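PDB 6IAQ: dihydrodipicolinate reductase N-terminus domain-containing protein from Mycobacterium smegmatis, which probably catalyses the NADP(H)-dependent reductive amination of ketones to amines, and the reverse oxidative deamination, as a native amine dehydrogenase. Local coordinates for residues 83-95 with 110-124. Residues are numbered along the deposited sequence; the frame is centred on the assembly and turned at random.
With NAP (NADP nicotinamide-adenine-dinucleotide phosphate), chain F.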
loop_
_atom_site.group_PDB
_atom_site.type_symbol
_atom_site.label_atom_id
_atom_site.label_comp_id
_atom_site.label_asym_id
_atom_site.label_seq_id
_atom_site.Cartn_x
_atom_site.Cartn_y
_atom_site.Cartn_z
ATOM N N ASN A 83 14.074 -23.121 -2.184
ATOM C CA ASN A 83 13.712 -23.545 -0.806
ATOM C C ASN A 83 13.316 -22.322 0.044
ATOM O O ASN A 83 13.313 -21.185 -0.501
ATOM C CB ASN A 83 14.832 -24.367 -0.173
ATOM C CG ASN A 83 16.168 -23.661 -0.252
ATOM O OD1 ASN A 83 16.210 -22.427 -0.226
ATOM N ND2 ASN A 83 17.247 -24.440 -0.380
ATOM N N SER A 84 13.013 -22.539 1.334
ATOM C CA SER A 84 12.275 -21.581 2.196
ATOM C C SER A 84 13.157 -21.056 3.331
ATOM O O SER A 84 13.108 -19.851 3.609
ATOM C CB SER A 84 11.034 -22.244 2.756
ATOM O OG SER A 84 10.116 -22.559 1.715
ATOM N N TYR A 85 13.883 -21.939 4.015
ATOM C CA TYR A 85 14.536 -21.656 5.321
ATOM C C TYR A 85 16.033 -21.416 5.082
ATOM O O TYR A 85 16.627 -22.115 4.266
ATOM C CB TYR A 85 14.207 -22.784 6.300
ATOM C CG TYR A 85 12.739 -23.118 6.359
ATOM C CD1 TYR A 85 11.813 -22.175 6.782
ATOM C CD2 TYR A 85 12.256 -24.329 5.904
ATOM C CE1 TYR A 85 10.455 -22.452 6.820
ATOM C CE2 TYR A 85 10.898 -24.623 5.918
ATOM C CZ TYR A 85 9.995 -23.680 6.385
ATOM O OH TYR A 85 8.664 -23.961 6.388
ATOM N N LEU A 86 16.600 -20.407 5.747
ATOM C CA LEU A 86 18.014 -19.961 5.571
ATOM C C LEU A 86 18.982 -21.141 5.805
ATOM O O LEU A 86 20.067 -21.191 5.157
ATOM C CB LEU A 86 18.312 -18.795 6.513
ATOM C CG LEU A 86 19.300 -17.750 5.993
ATOM C CD1 LEU A 86 19.105 -17.437 4.520
ATOM C CD2 LEU A 86 19.251 -16.479 6.813
ATOM N N THR A 87 18.601 -22.047 6.695
ATOM C CA THR A 87 19.328 -23.299 7.021
ATOM C C THR A 87 19.586 -24.069 5.714
ATOM O O THR A 87 20.668 -24.607 5.570
ATOM C CB THR A 87 18.532 -24.038 8.108
ATOM O OG1 THR A 87 19.488 -24.650 8.954
ATOM C CG2 THR A 87 17.533 -25.049 7.591
ATOM N N ASP A 88 18.642 -24.060 4.772
ATOM C CA ASP A 88 18.790 -24.644 3.424
ATOM C C ASP A 88 19.321 -23.580 2.457
ATOM O O ASP A 88 20.300 -23.863 1.732
ATOM C CB ASP A 88 17.462 -25.255 2.958
ATOM C CG ASP A 88 16.903 -26.253 3.946
ATOM O OD1 ASP A 88 17.703 -27.052 4.462
ATOM O OD2 ASP A 88 15.676 -26.194 4.234
ATOM N N ALA A 89 18.717 -22.385 2.450
ATOM C CA ALA A 89 18.898 -21.358 1.396
ATOM C C ALA A 89 20.327 -20.782 1.447
ATOM O O ALA A 89 20.801 -20.256 0.432
ATOM C CB ALA A 89 17.862 -20.266 1.574
ATOM N N VAL A 90 20.969 -20.817 2.594
ATOM C CA VAL A 90 22.363 -20.298 2.749
ATOM C C VAL A 90 23.284 -20.954 1.711
ATOM O O VAL A 90 24.184 -20.256 1.194
ATOM C CB VAL A 90 22.887 -20.467 4.182
ATOM C CG1 VAL A 90 23.134 -21.941 4.531
ATOM C CG2 VAL A 90 24.129 -19.606 4.405
ATOM N N GLU A 91 23.046 -22.214 1.347
ATOM C CA GLU A 91 23.891 -22.913 0.343
ATOM C C GLU A 91 23.830 -22.153 -0.994
ATOM O O GLU A 91 24.918 -21.845 -1.533
ATOM C CB GLU A 91 23.454 -24.375 0.206
ATOM C CG GLU A 91 24.395 -25.188 -0.651
ATOM C CD GLU A 91 23.852 -26.546 -1.041
ATOM O OE1 GLU A 91 23.349 -27.257 -0.147
ATOM O OE2 GLU A 91 23.876 -26.851 -2.243
ATOM N N GLN A 92 22.635 -21.830 -1.513
ATOM C CA GLN A 92 22.494 -21.124 -2.810
ATOM C C GLN A 92 22.923 -19.660 -2.651
ATOM O O GLN A 92 23.559 -19.127 -3.595
ATOM C CB GLN A 92 21.074 -21.233 -3.364
ATOM C CG GLN A 92 20.670 -22.660 -3.686
ATOM C CD GLN A 92 20.314 -23.496 -2.493
ATOM O OE1 GLN A 92 19.660 -23.032 -1.561
ATOM N NE2 GLN A 92 20.710 -24.764 -2.529
ATOM N N LEU A 93 22.597 -19.029 -1.517
ATOM C CA LEU A 93 22.867 -17.581 -1.325
ATOM C C LEU A 93 24.392 -17.369 -1.174
ATOM O O LEU A 93 24.875 -16.319 -1.660
ATOM C CB LEU A 93 22.059 -17.046 -0.132
ATOM C CG LEU A 93 20.535 -17.008 -0.335
ATOM C CD1 LEU A 93 19.773 -16.706 0.940
ATOM C CD2 LEU A 93 20.172 -15.981 -1.373
ATOM N N ARG A 94 25.122 -18.315 -0.555
ATOM C CA ARG A 94 26.610 -18.251 -0.450
ATOM C C ARG A 94 27.224 -18.233 -1.860
ATOM O O ARG A 94 28.100 -17.387 -2.136
ATOM C CB ARG A 94 27.205 -19.406 0.347
ATOM C CG ARG A 94 26.742 -19.433 1.800
ATOM C CD ARG A 94 27.733 -19.800 2.897
ATOM N NE ARG A 94 27.385 -21.087 3.467
ATOM C CZ ARG A 94 27.192 -21.355 4.761
ATOM N NH1 ARG A 94 27.307 -20.420 5.691
ATOM N NH2 ARG A 94 26.799 -22.561 5.117
ATOM N N ILE A 95 26.785 -19.144 -2.726
ATOM C CA ILE A 95 27.305 -19.259 -4.111
ATOM C C ILE A 95 27.063 -17.917 -4.848
ATOM O O ILE A 95 27.991 -17.419 -5.563
ATOM C CB ILE A 95 26.679 -20.487 -4.808
ATOM C CG1 ILE A 95 27.200 -21.796 -4.202
ATOM C CG2 ILE A 95 26.858 -20.438 -6.329
ATOM C CD1 ILE A 95 26.393 -23.019 -4.573
ATOM N N MET A 110 13.804 -15.472 4.212
ATOM C CA MET A 110 14.649 -14.342 3.747
ATOM C C MET A 110 13.808 -13.052 3.683
ATOM O O MET A 110 14.395 -11.991 3.487
ATOM C CB MET A 110 15.269 -14.632 2.379
ATOM C CG MET A 110 16.614 -15.348 2.458
ATOM S SD MET A 110 17.893 -14.300 3.244
ATOM C CE MET A 110 18.135 -13.060 1.984
ATOM N N LEU A 111 12.479 -13.118 3.836
ATOM C CA LEU A 111 11.636 -11.884 3.850
ATOM C C LEU A 111 12.206 -10.925 4.898
ATOM O O LEU A 111 12.327 -9.688 4.596
ATOM C CB LEU A 111 10.182 -12.248 4.169
ATOM C CG LEU A 111 9.213 -11.064 4.189
ATOM C CD1 LEU A 111 8.954 -10.555 2.788
ATOM C CD2 LEU A 111 7.923 -11.473 4.898
ATOM N N TYR A 112 12.536 -11.466 6.066
ATOM C CA TYR A 112 13.128 -10.708 7.186
ATOM C C TYR A 112 13.822 -11.699 8.112
ATOM O O TYR A 112 13.214 -12.197 9.057
ATOM C CB TYR A 112 12.066 -9.874 7.909
ATOM C CG TYR A 112 12.675 -8.741 8.701
ATOM C CD1 TYR A 112 12.936 -7.505 8.113
ATOM C CD2 TYR A 112 13.061 -8.940 10.018
ATOM C CE1 TYR A 112 13.546 -6.484 8.835
ATOM C CE2 TYR A 112 13.666 -7.933 10.753
ATOM C CZ TYR A 112 13.913 -6.710 10.153
ATOM O OH TYR A 112 14.505 -5.719 10.868
ATOM N N PRO A 113 15.092 -12.069 7.811
ATOM C CA PRO A 113 15.744 -13.186 8.498
ATOM C C PRO A 113 16.577 -12.847 9.736
ATOM O O PRO A 113 17.032 -13.785 10.390
ATOM C CB PRO A 113 16.660 -13.688 7.379
ATOM C CG PRO A 113 17.146 -12.416 6.716
ATOM C CD PRO A 113 15.921 -11.528 6.719
ATOM N N TRP A 114 16.734 -11.559 10.053
ATOM C CA TRP A 114 17.704 -11.073 11.065
ATOM C C TRP A 114 17.439 -11.726 12.441
ATOM O O TRP A 114 18.428 -12.030 13.143
ATOM C CB TRP A 114 17.634 -9.551 11.170
ATOM C CG TRP A 114 17.933 -8.837 9.891
ATOM C CD1 TRP A 114 17.019 -8.241 9.080
ATOM C CD2 TRP A 114 19.217 -8.651 9.262
ATOM N NE1 TRP A 114 17.652 -7.702 7.989
ATOM C CE2 TRP A 114 18.999 -7.910 8.080
ATOM C CE3 TRP A 114 20.527 -9.008 9.587
ATOM C CZ2 TRP A 114 20.033 -7.535 7.215
ATOM C CZ3 TRP A 114 21.551 -8.635 8.742
ATOM C CH2 TRP A 114 21.318 -7.912 7.558
ATOM N N GLU A 115 16.178 -11.950 12.820
ATOM C CA GLU A 115 15.837 -12.442 14.175
ATOM C C GLU A 115 15.817 -13.968 14.183
ATOM O O GLU A 115 16.293 -14.549 15.179
ATOM C CB GLU A 115 14.489 -11.896 14.648
ATOM C CG GLU A 115 14.378 -10.380 14.579
ATOM C CD GLU A 115 15.443 -9.631 15.350
ATOM O OE1 GLU A 115 15.756 -10.060 16.461
ATOM O OE2 GLU A 115 15.932 -8.615 14.831
ATOM N N THR A 116 15.268 -14.620 13.146
ATOM C CA THR A 116 15.105 -16.098 13.161
ATOM C C THR A 116 16.459 -16.774 12.863
ATOM O O THR A 116 16.655 -17.861 13.341
ATOM C CB THR A 116 13.970 -16.561 12.227
ATOM O OG1 THR A 116 14.199 -15.986 10.938
ATOM C CG2 THR A 116 12.611 -16.175 12.755
ATOM N N SER A 117 17.335 -16.155 12.061
ATOM C CA SER A 117 18.631 -16.740 11.618
ATOM C C SER A 117 19.721 -15.671 11.685
ATOM O O SER A 117 20.250 -15.223 10.660
ATOM C CB SER A 117 18.500 -17.327 10.235
ATOM O OG SER A 117 17.781 -18.552 10.257
ATOM N N PRO A 118 20.024 -15.168 12.899
ATOM C CA PRO A 118 20.907 -14.005 13.042
ATOM C C PRO A 118 22.348 -14.258 12.546
ATOM O O PRO A 118 22.903 -13.373 11.889
ATOM C CB PRO A 118 20.879 -13.696 14.545
ATOM C CG PRO A 118 20.422 -14.984 15.211
ATOM C CD PRO A 118 19.583 -15.727 14.192
ATOM N N GLU A 119 22.904 -15.451 12.804
ATOM C CA GLU A 119 24.312 -15.805 12.444
ATOM C C GLU A 119 24.432 -15.897 10.915
ATOM O O GLU A 119 25.324 -15.215 10.331
ATOM C CB GLU A 119 24.748 -17.105 13.119
ATOM N N LEU A 120 23.537 -16.664 10.279
ATOM C CA LEU A 120 23.514 -16.857 8.811
ATOM C C LEU A 120 23.238 -15.512 8.142
ATOM O O LEU A 120 23.836 -15.246 7.080
ATOM C CB LEU A 120 22.483 -17.931 8.435
ATOM C CG LEU A 120 22.778 -19.335 8.976
ATOM C CD1 LEU A 120 21.619 -20.296 8.725
ATOM C CD2 LEU A 120 24.073 -19.877 8.385
ATOM N N SER A 121 22.367 -14.681 8.726
ATOM C CA SER A 121 22.068 -13.331 8.188
ATOM C C SER A 121 23.343 -12.463 8.208
ATOM O O SER A 121 23.685 -11.852 7.154
ATOM C CB SER A 121 20.898 -12.690 8.912
ATOM O OG SER A 121 19.677 -13.415 8.673
ATOM N N ALA A 122 24.025 -12.391 9.348
ATOM C CA ALA A 122 25.263 -11.570 9.487
ATOM C C ALA A 122 26.332 -12.024 8.470
ATOM O O ALA A 122 26.941 -11.168 7.772
ATOM C CB ALA A 122 25.771 -11.642 10.900
ATOM N N GLU A 123 26.504 -13.343 8.355
ATOM C CA GLU A 123 27.491 -13.997 7.457
ATOM C C GLU A 123 27.206 -13.534 6.020
ATOM O O GLU A 123 28.145 -13.025 5.310
ATOM C CB GLU A 123 27.297 -15.517 7.528
ATOM C CG GLU A 123 28.515 -16.422 7.610
ATOM C CD GLU A 123 28.120 -17.865 7.263
ATOM O OE1 GLU A 123 27.678 -18.602 8.188
ATOM O OE2 GLU A 123 28.211 -18.228 6.064
ATOM N N LEU A 124 25.946 -13.703 5.580
ATOM C CA LEU A 124 25.556 -13.466 4.166
ATOM C C LEU A 124 25.645 -11.977 3.869
ATOM O O LEU A 124 26.055 -11.620 2.739
ATOM C CB LEU A 124 24.138 -13.993 3.918
ATOM C CG LEU A 124 24.012 -15.509 3.747
ATOM C CD1 LEU A 124 22.551 -15.896 3.636
ATOM C CD2 LEU A 124 24.791 -15.970 2.516
HETATM P PA NAP F . 9.176 -26.695 -6.637
HETATM O O1A NAP F . 8.297 -26.763 -7.796
HETATM O O2A NAP F . 9.473 -27.909 -5.708
HETATM O O5B NAP F . 10.595 -26.100 -7.183
HETATM C C5B NAP F . 11.809 -26.161 -6.422
HETATM C C4B NAP F . 12.974 -26.229 -7.400
HETATM O O4B NAP F . 14.225 -26.218 -6.717
HETATM C C3B NAP F . 12.991 -27.488 -8.308
HETATM O O3B NAP F . 13.139 -26.962 -9.649
HETATM C C2B NAP F . 14.246 -28.275 -7.940
HETATM O O2B NAP F . 14.937 -28.843 -9.074
HETATM C C1B NAP F . 15.092 -27.135 -7.460
HETATM N N9A NAP F . 16.200 -27.446 -6.559
HETATM C C8A NAP F . 16.180 -28.043 -5.350
HETATM N N7A NAP F . 17.422 -28.030 -4.853
HETATM C C5A NAP F . 18.204 -27.345 -5.721
HETATM C C6A NAP F . 19.622 -26.917 -5.823
HETATM N N6A NAP F . 20.496 -27.216 -4.870
HETATM N N1A NAP F . 20.008 -26.236 -6.900
HETATM C C2A NAP F . 19.173 -25.888 -7.901
HETATM N N3A NAP F . 17.864 -26.228 -7.898
HETATM C C4A NAP F . 17.395 -26.966 -6.852
HETATM O O3 NAP F . 8.694 -25.530 -5.581
HETATM P PN NAP F . 8.078 -24.049 -6.004
HETATM O O1N NAP F . 6.584 -23.999 -5.917
HETATM O O2N NAP F . 8.712 -23.552 -7.255
HETATM O O5D NAP F . 8.701 -23.366 -4.700
HETATM C C5D NAP F . 10.093 -23.123 -4.462
HETATM C C4D NAP F . 10.386 -22.421 -3.166
HETATM O O4D NAP F . 9.804 -21.079 -3.247
HETATM C C3D NAP F . 9.810 -23.162 -1.993
HETATM O O3D NAP F . 10.686 -23.192 -0.881
HETATM C C2D NAP F . 8.556 -22.343 -1.659
HETATM O O2D NAP F . 8.205 -22.532 -0.281
HETATM C C1D NAP F . 9.011 -20.914 -2.074
HETATM N N1N NAP F . 7.865 -20.039 -2.382
HETATM C C2N NAP F . 7.818 -18.861 -1.790
HETATM C C3N NAP F . 6.724 -18.035 -2.006
HETATM C C7N NAP F . 6.651 -16.654 -1.390
HETATM O O7N NAP F . 5.576 -16.069 -1.510
HETATM N N7N NAP F . 7.715 -16.095 -0.787
HETATM C C4N NAP F . 5.706 -18.463 -2.858
HETATM C C5N NAP F . 5.781 -19.709 -3.474
HETATM C C6N NAP F . 6.894 -20.468 -3.208
HETATM P P2B NAP F . 14.276 -29.957 -10.009
HETATM O O1X NAP F . 13.147 -29.327 -10.773
HETATM O O2X NAP F . 15.349 -30.258 -11.053
HETATM O O3X NAP F . 13.971 -31.016 -8.944
#
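Leu86 reaches toward segment 110-124 with its two methyls spread between different neighbours: CD1 meets the sulfur SD of Met110 at 3.6 Å and also touches Leu124, whereas CD2 lies 3.6 Å from Ser117 CB, close to Pro113 CB and Ser121 OG. Leu120 runs past Leu86 in the opposite sense, its CB against Leu86 CD2, and fits as a knob into the hole formed by Leu86, Thr87, Val90 and Arg94. One turn on, Leu124 enters a similar hole among Leu86, Val90, Leu93 and Arg94. In Val90, a chi1 of 70° sets CG1 between the backbone N and the carbonyl carbon and leaves CG2 anti to N, facing both leucines and crossing Leu120 at about a right angle. Helices 86-98 and 118-130 are neighbours on the parallel sheet of the Rossmann domain, following strands 77-80 and 102-105; their segments here run nearly parallel, 13° apart, with axes 10.4 Å from each other. Met110, bent at chi2 and chi3, lies between Leu86 and Leu93, its CG and SD each 3.8 Å from Leu93 CD1. Toward the solvent, Arg94 and Glu123 pair as a salt bridge with nearly coplanar end groups, though NH1 is modelled too close to OE2 to be taken literally and the exact placing of the Arg94 side chain is doubtful. At the cofactor end, Ser84 OG accepts a 2.7 Å hydrogen bond from O3D of the nicotinamide ribose and also bonds Glu108, which itself hydrogen-bonds NADP. Gln92 OE1 takes a hydrogen bond from Asn83 ND2, which approaches from above the carbonyl plane.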